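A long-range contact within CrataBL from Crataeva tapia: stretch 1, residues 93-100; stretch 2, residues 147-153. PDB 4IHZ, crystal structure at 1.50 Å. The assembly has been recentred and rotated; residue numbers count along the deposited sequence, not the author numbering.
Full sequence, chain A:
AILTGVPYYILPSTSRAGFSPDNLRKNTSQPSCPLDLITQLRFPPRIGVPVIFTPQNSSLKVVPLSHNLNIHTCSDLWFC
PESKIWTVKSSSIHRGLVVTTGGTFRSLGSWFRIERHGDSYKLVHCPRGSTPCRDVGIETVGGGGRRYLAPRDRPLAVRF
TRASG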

ATOM      1  N   ILE A  93       8.318  -9.561 -19.537  1.00 31.60           N
ATOM      2  CA  ILE A  93       9.663  -8.972 -19.617  1.00 32.03           C
ATOM      3  C   ILE A  93      10.647  -9.825 -18.796  1.00 29.35           C
ATOM      4  O   ILE A  93      11.802  -9.981 -19.166  1.00 28.91           O
ATOM      5  CB  ILE A  93       9.688  -7.506 -19.045  1.00 32.34           C
ATOM      6  CG1 ILE A  93       8.737  -6.603 -19.836  1.00 35.15           C
ATOM      7  CG2 ILE A  93      11.120  -6.946 -19.032  1.00 36.14           C
ATOM      8  CD1 ILE A  93       9.351  -5.734 -20.934  1.00 43.25           C
ATOM      9  N   HIS A  94      10.156 -10.397 -17.701  1.00 26.86           N
ATOM     10  CA  HIS A  94      10.973 -11.210 -16.834  1.00 24.84           C
ATOM     11  C   HIS A  94      10.759 -12.697 -17.042  1.00 25.80           C
ATOM     12  O   HIS A  94      11.268 -13.512 -16.275  1.00 25.66           O
ATOM     13  CB  HIS A  94      10.747 -10.776 -15.362  1.00 23.30           C
ATOM     14  CG  HIS A  94      11.138  -9.360 -15.115  1.00 23.64           C
ATOM     15  ND1 HIS A  94      10.276  -8.306 -15.333  1.00 26.76           N
ATOM     16  CD2 HIS A  94      12.309  -8.813 -14.708  1.00 25.15           C
ATOM     17  CE1 HIS A  94      10.893  -7.171 -15.045  1.00 27.87           C
ATOM     18  NE2 HIS A  94      12.135  -7.451 -14.684  1.00 25.82           N
ATOM     19  N   ARG A  95      10.085 -13.050 -18.144  1.00 27.32           N
ATOM     20  CA  ARG A  95       9.808 -14.452 -18.504  1.00 29.69           C
ATOM     21  C   ARG A  95       9.167 -15.292 -17.405  1.00 29.44           C
ATOM     22  O   ARG A  95       9.514 -16.460 -17.227  1.00 30.62           O
ATOM     23  CB  ARG A  95      11.074 -15.146 -18.970  1.00 30.79           C
ATOM     24  CG  ARG A  95      11.644 -14.624 -20.257  1.00 37.12           C
ATOM     25  CD  ARG A  95      12.823 -15.481 -20.630  1.00 47.07           C
ATOM     26  NE  ARG A  95      12.452 -16.754 -21.275  1.00 54.14           N
ATOM     27  CZ  ARG A  95      13.096 -17.911 -21.086  1.00 57.01           C
ATOM     28  NH1 ARG A  95      14.139 -17.975 -20.251  1.00 56.92           N
ATOM     29  NH2 ARG A  95      12.700 -19.005 -21.729  1.00 58.36           N
ATOM     30  N   GLY A  96       8.254 -14.696 -16.645  1.00 27.66           N
ATOM     31  CA  GLY A  96       7.398 -15.498 -15.785  1.00 26.78           C
ATOM     32  C   GLY A  96       7.005 -14.770 -14.527  1.00 24.02           C
ATOM     33  O   GLY A  96       6.951 -13.528 -14.498  1.00 24.71           O
ATOM     34  N   LEU A  97       6.728 -15.557 -13.498  1.00 23.00           N
ATOM     35  CA  LEU A  97       6.277 -14.998 -12.225  1.00 20.61           C
ATOM     36  C   LEU A  97       7.449 -14.349 -11.540  1.00 20.04           C
ATOM     37  O   LEU A  97       8.579 -14.817 -11.621  1.00 19.08           O
ATOM     38  CB  LEU A  97       5.718 -16.091 -11.300  1.00 21.31           C
ATOM     39  CG  LEU A  97       4.560 -16.960 -11.833  1.00 23.81           C
ATOM     40  CD1 LEU A  97       4.230 -18.164 -10.921  1.00 25.74           C
ATOM     41  CD2 LEU A  97       3.325 -16.135 -12.120  1.00 26.48           C
ATOM     42  N   VAL A  98       7.134 -13.280 -10.824  1.00 18.47           N
ATOM     43  CA  VAL A  98       8.114 -12.515 -10.027  1.00 17.03           C
ATOM     44  C   VAL A  98       7.497 -12.133  -8.698  1.00 17.52           C
ATOM     45  O   VAL A  98       6.278 -11.960  -8.594  1.00 17.63           O
ATOM     46  CB  VAL A  98       8.619 -11.233 -10.771  1.00 16.63           C
ATOM     47  CG1 VAL A  98       9.320 -11.611 -12.057  1.00 19.36           C
ATOM     48  CG2 VAL A  98       7.469 -10.274 -11.127  1.00 17.78           C
ATOM     49  N   VAL A  99       8.345 -12.049  -7.690  1.00 14.73           N
ATOM     50  CA  VAL A  99       7.901 -11.445  -6.390  1.00 15.79           C
ATOM     51  C   VAL A  99       7.809  -9.956  -6.586  1.00 15.59           C
ATOM     52  O   VAL A  99       8.709  -9.350  -7.154  1.00 17.48           O
ATOM     53  CB  VAL A  99       8.874 -11.801  -5.268  1.00 15.72           C
ATOM     54  CG1 VAL A  99       8.410 -11.156  -3.941  1.00 16.53           C
ATOM     55  CG2 VAL A  99       8.942 -13.316  -5.041  1.00 17.10           C
ATOM     56  N   THR A 100       6.746  -9.337  -6.060  1.00 15.49           N
ATOM     57  CA  THR A 100       6.671  -7.851  -6.063  1.00 15.03           C
ATOM     58  C   THR A 100       6.088  -7.379  -4.767  1.00 14.97           C
ATOM     59  O   THR A 100       5.551  -8.172  -3.993  1.00 16.37           O
ATOM     60  CB  THR A 100       5.794  -7.283  -7.174  1.00 15.67           C
ATOM     61  OG1 THR A 100       4.416  -7.589  -6.876  1.00 17.73           O
ATOM     62  CG2 THR A 100       6.165  -7.898  -8.546  1.00 17.47           C
TER
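Stretch 2 147-153: RYLAPRD

Stretch 2 lays a short extended segment around Leu-149 and Ala-150 across the strand Gly-96 to Thr-100. The two run in broadly opposing directions, their N-to-C axes at 123° and 4.5 Å apart at closest approach, so they cross obliquely instead of pairing along their length. The register is set where the CA atoms of Val-98 and Ala-150 come within 4.2 Å. A single direct backbone hydrogen bond joins the strands, from Val-99 N to Leu-149 O at 3.0 Å, with a good angle of 159°. A water beside it lies within hydrogen-bonding distance of both Val-99 O (2.6 Å) and Leu-149 O (2.7 Å), bridging two carbonyls that could not bond to each other.

Beyond this crossing comes Arg-152, and a side chain takes over the work of the backbone. Arg-152 covers more surface than any other residue of stretch 2. Its CA-to-CB bond points sideways, but chi1 is m and chi2 and chi3 are both t, and this stretched side chain brings the guanidinium in to the start of strand 96-100 and the residues just before it. There NE and NH2 both donate to Leu-97 O, at 3.0 and 2.9 Å, while NH2 also reaches His-94 O at 2.8 Å; a weak bond from NH1 to His-94 O, 3.1 Å, completes the set. Both acceptors lie at the edge of the guanidinium, near its plane, where its N-H groups point. Gly-96 CA lies over one face. A CB there would stand 3.4 Å from Arg-152 NE, but the backbone angles of Gly-96 (149/-153) by themselves already call for glycine.

Leu-97 meets the same arginine through its carbonyl and Pro-151 through its side chain, with Leu-97 CB 3.7 Å from Pro-151 CG. Two residues further along the strand, Val-99 adds apolar packing to its backbone bond: in the t rotamer, its CG2 lies 4.0 Å from Leu-149 CB and 4.2 Å from Pro-151 CD. Pro-151 thus touches both sideways-pointing residues of the strand.

At the other end of stretch 2, the CA-to-CB bond of Tyr-148 points toward stretch 1. Its ring receives the edge of the His-94 ring on its face, with centroids 5.0 Å apart and planes at 82°, and its CE1 packs 3.7 Å from Val-98 CG1. The rule to read here is economical: one backbone bond marks the crossing, apolar side chains fill in around it, and one extended arginine gathers two carbonyls, Leu-97 O in the strand and His-94 O before it.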

ATOM      1  N   ARG A 147      19.498  -8.641  -9.995  1.00 19.43           N
ATOM      2  CA  ARG A 147      18.907  -9.929  -9.665  1.00 18.71           C
ATOM      3  C   ARG A 147      17.687  -9.736  -8.843  1.00 18.43           C
ATOM      4  O   ARG A 147      17.673  -8.872  -7.948  1.00 18.84           O
ATOM      5  CB  ARG A 147      19.909 -10.793  -8.920  1.00 18.19           C
ATOM      6  CG  ARG A 147      21.237 -10.854  -9.684  1.00 22.25           C
ATOM      7  CD  ARG A 147      21.960 -12.142  -9.486  1.00 28.12           C
ATOM      8  NE  ARG A 147      22.209 -12.456  -8.089  1.00 25.87           N
ATOM      9  CZ  ARG A 147      22.863 -13.542  -7.699  1.00 29.33           C
ATOM     10  NH1 ARG A 147      23.362 -14.379  -8.616  1.00 32.61           N
ATOM     11  NH2 ARG A 147      23.056 -13.782  -6.420  1.00 27.78           N
ATOM     12  N   TYR A 148      16.657 -10.520  -9.106  1.00 17.54           N
ATOM     13  CA  TYR A 148      15.357 -10.313  -8.442  1.00 16.24           C
ATOM     14  C   TYR A 148      14.826 -11.638  -7.950  1.00 17.22           C
ATOM     15  O   TYR A 148      15.194 -12.698  -8.454  1.00 18.05           O
ATOM     16  CB  TYR A 148      14.359  -9.651  -9.409  1.00 16.16           C
ATOM     17  CG  TYR A 148      14.140 -10.425 -10.681  1.00 17.11           C
ATOM     18  CD1 TYR A 148      13.136 -11.396 -10.741  1.00 17.60           C
ATOM     19  CD2 TYR A 148      14.918 -10.179 -11.794  1.00 17.65           C
ATOM     20  CE1 TYR A 148      12.935 -12.127 -11.922  1.00 19.30           C
ATOM     21  CE2 TYR A 148      14.724 -10.903 -12.954  1.00 17.27           C
ATOM     22  CZ  TYR A 148      13.710 -11.841 -13.004  1.00 19.66           C
ATOM     23  OH  TYR A 148      13.504 -12.571 -14.148  1.00 20.57           O
ATOM     24  N   LEU A 149      13.955 -11.584  -6.962  1.00 16.59           N
ATOM     25  CA  LEU A 149      13.315 -12.787  -6.405  1.00 15.45           C
ATOM     26  C   LEU A 149      12.119 -13.225  -7.255  1.00 16.37           C
ATOM     27  O   LEU A 149      11.364 -12.398  -7.743  1.00 16.08           O
ATOM     28  CB  LEU A 149      12.893 -12.537  -4.951  1.00 15.17           C
ATOM     29  CG  LEU A 149      13.997 -12.262  -3.948  1.00 15.82           C
ATOM     30  CD1 LEU A 149      13.270 -12.106  -2.627  1.00 18.33           C
ATOM     31  CD2 LEU A 149      15.007 -13.426  -3.894  1.00 16.24           C
ATOM     32  N   ALA A 150      12.003 -14.540  -7.466  1.00 16.78           N
ATOM     33  CA  ALA A 150      10.932 -15.090  -8.314  1.00 17.96           C
ATOM     34  C   ALA A 150      10.589 -16.498  -7.861  1.00 18.65           C
ATOM     35  O   ALA A 150      11.465 -17.272  -7.479  1.00 18.71           O
ATOM     36  CB  ALA A 150      11.376 -15.101  -9.731  1.00 18.18           C
ATOM     37  N   PRO A 151       9.304 -16.856  -7.933  1.00 19.59           N
ATOM     38  CA  PRO A 151       8.915 -18.206  -7.475  1.00 21.14           C
ATOM     39  C   PRO A 151       8.995 -19.206  -8.621  1.00 23.72           C
ATOM     40  O   PRO A 151       8.003 -19.500  -9.291  1.00 25.18           O
ATOM     41  CB  PRO A 151       7.473 -17.999  -6.991  1.00 20.61           C
ATOM     42  CG  PRO A 151       6.948 -16.901  -7.882  1.00 20.84           C
ATOM     43  CD  PRO A 151       8.138 -15.998  -8.206  1.00 18.45           C
ATOM     44  N   ARG A 152      10.197 -19.728  -8.849  1.00 25.20           N
ATOM     45  CA  ARG A 152      10.402 -20.595 -10.006  1.00 27.60           C
ATOM     46  C   ARG A 152      11.000 -21.927  -9.635  1.00 29.58           C
ATOM     47  O   ARG A 152      11.719 -22.547 -10.463  1.00 31.08           O
ATOM     48  CB  ARG A 152      11.228 -19.872 -11.067  1.00 27.54           C
ATOM     49  CG  ARG A 152      10.511 -18.644 -11.568  1.00 29.00           C
ATOM     50  CD  ARG A 152      11.103 -18.016 -12.804  1.00 34.10           C
ATOM     51  NE  ARG A 152      10.527 -16.686 -12.990  1.00 31.96           N
ATOM     52  CZ  ARG A 152      11.023 -15.754 -13.797  1.00 31.14           C
ATOM     53  NH1 ARG A 152      12.103 -16.005 -14.548  1.00 29.88           N
ATOM     54  NH2 ARG A 152      10.435 -14.569 -13.860  1.00 24.17           N
ATOM     55  N   ASP A 153      10.657 -22.381  -8.425  1.00 28.87           N
ATOM     56  CA  ASP A 153      11.022 -23.709  -7.907  1.00 32.43           C
ATOM     57  C   ASP A 153      12.508 -24.088  -7.879  1.00 31.95           C
ATOM     58  O   ASP A 153      12.849 -25.281  -7.859  1.00 33.04           O
ATOM     59  CB  ASP A 153      10.162 -24.810  -8.535  1.00 34.31           C
ATOM     60  CG  ASP A 153       8.845 -24.981  -7.809  1.00 39.01           C
ATOM     61  OD1 ASP A 153       8.850 -25.036  -6.537  1.00 40.00           O
ATOM     62  OD2 ASP A 153       7.819 -25.051  -8.517  1.00 45.05           O
TER
HETATM   63  O   HOH W   1      11.244  -9.697  -7.462  1.00 19.11           O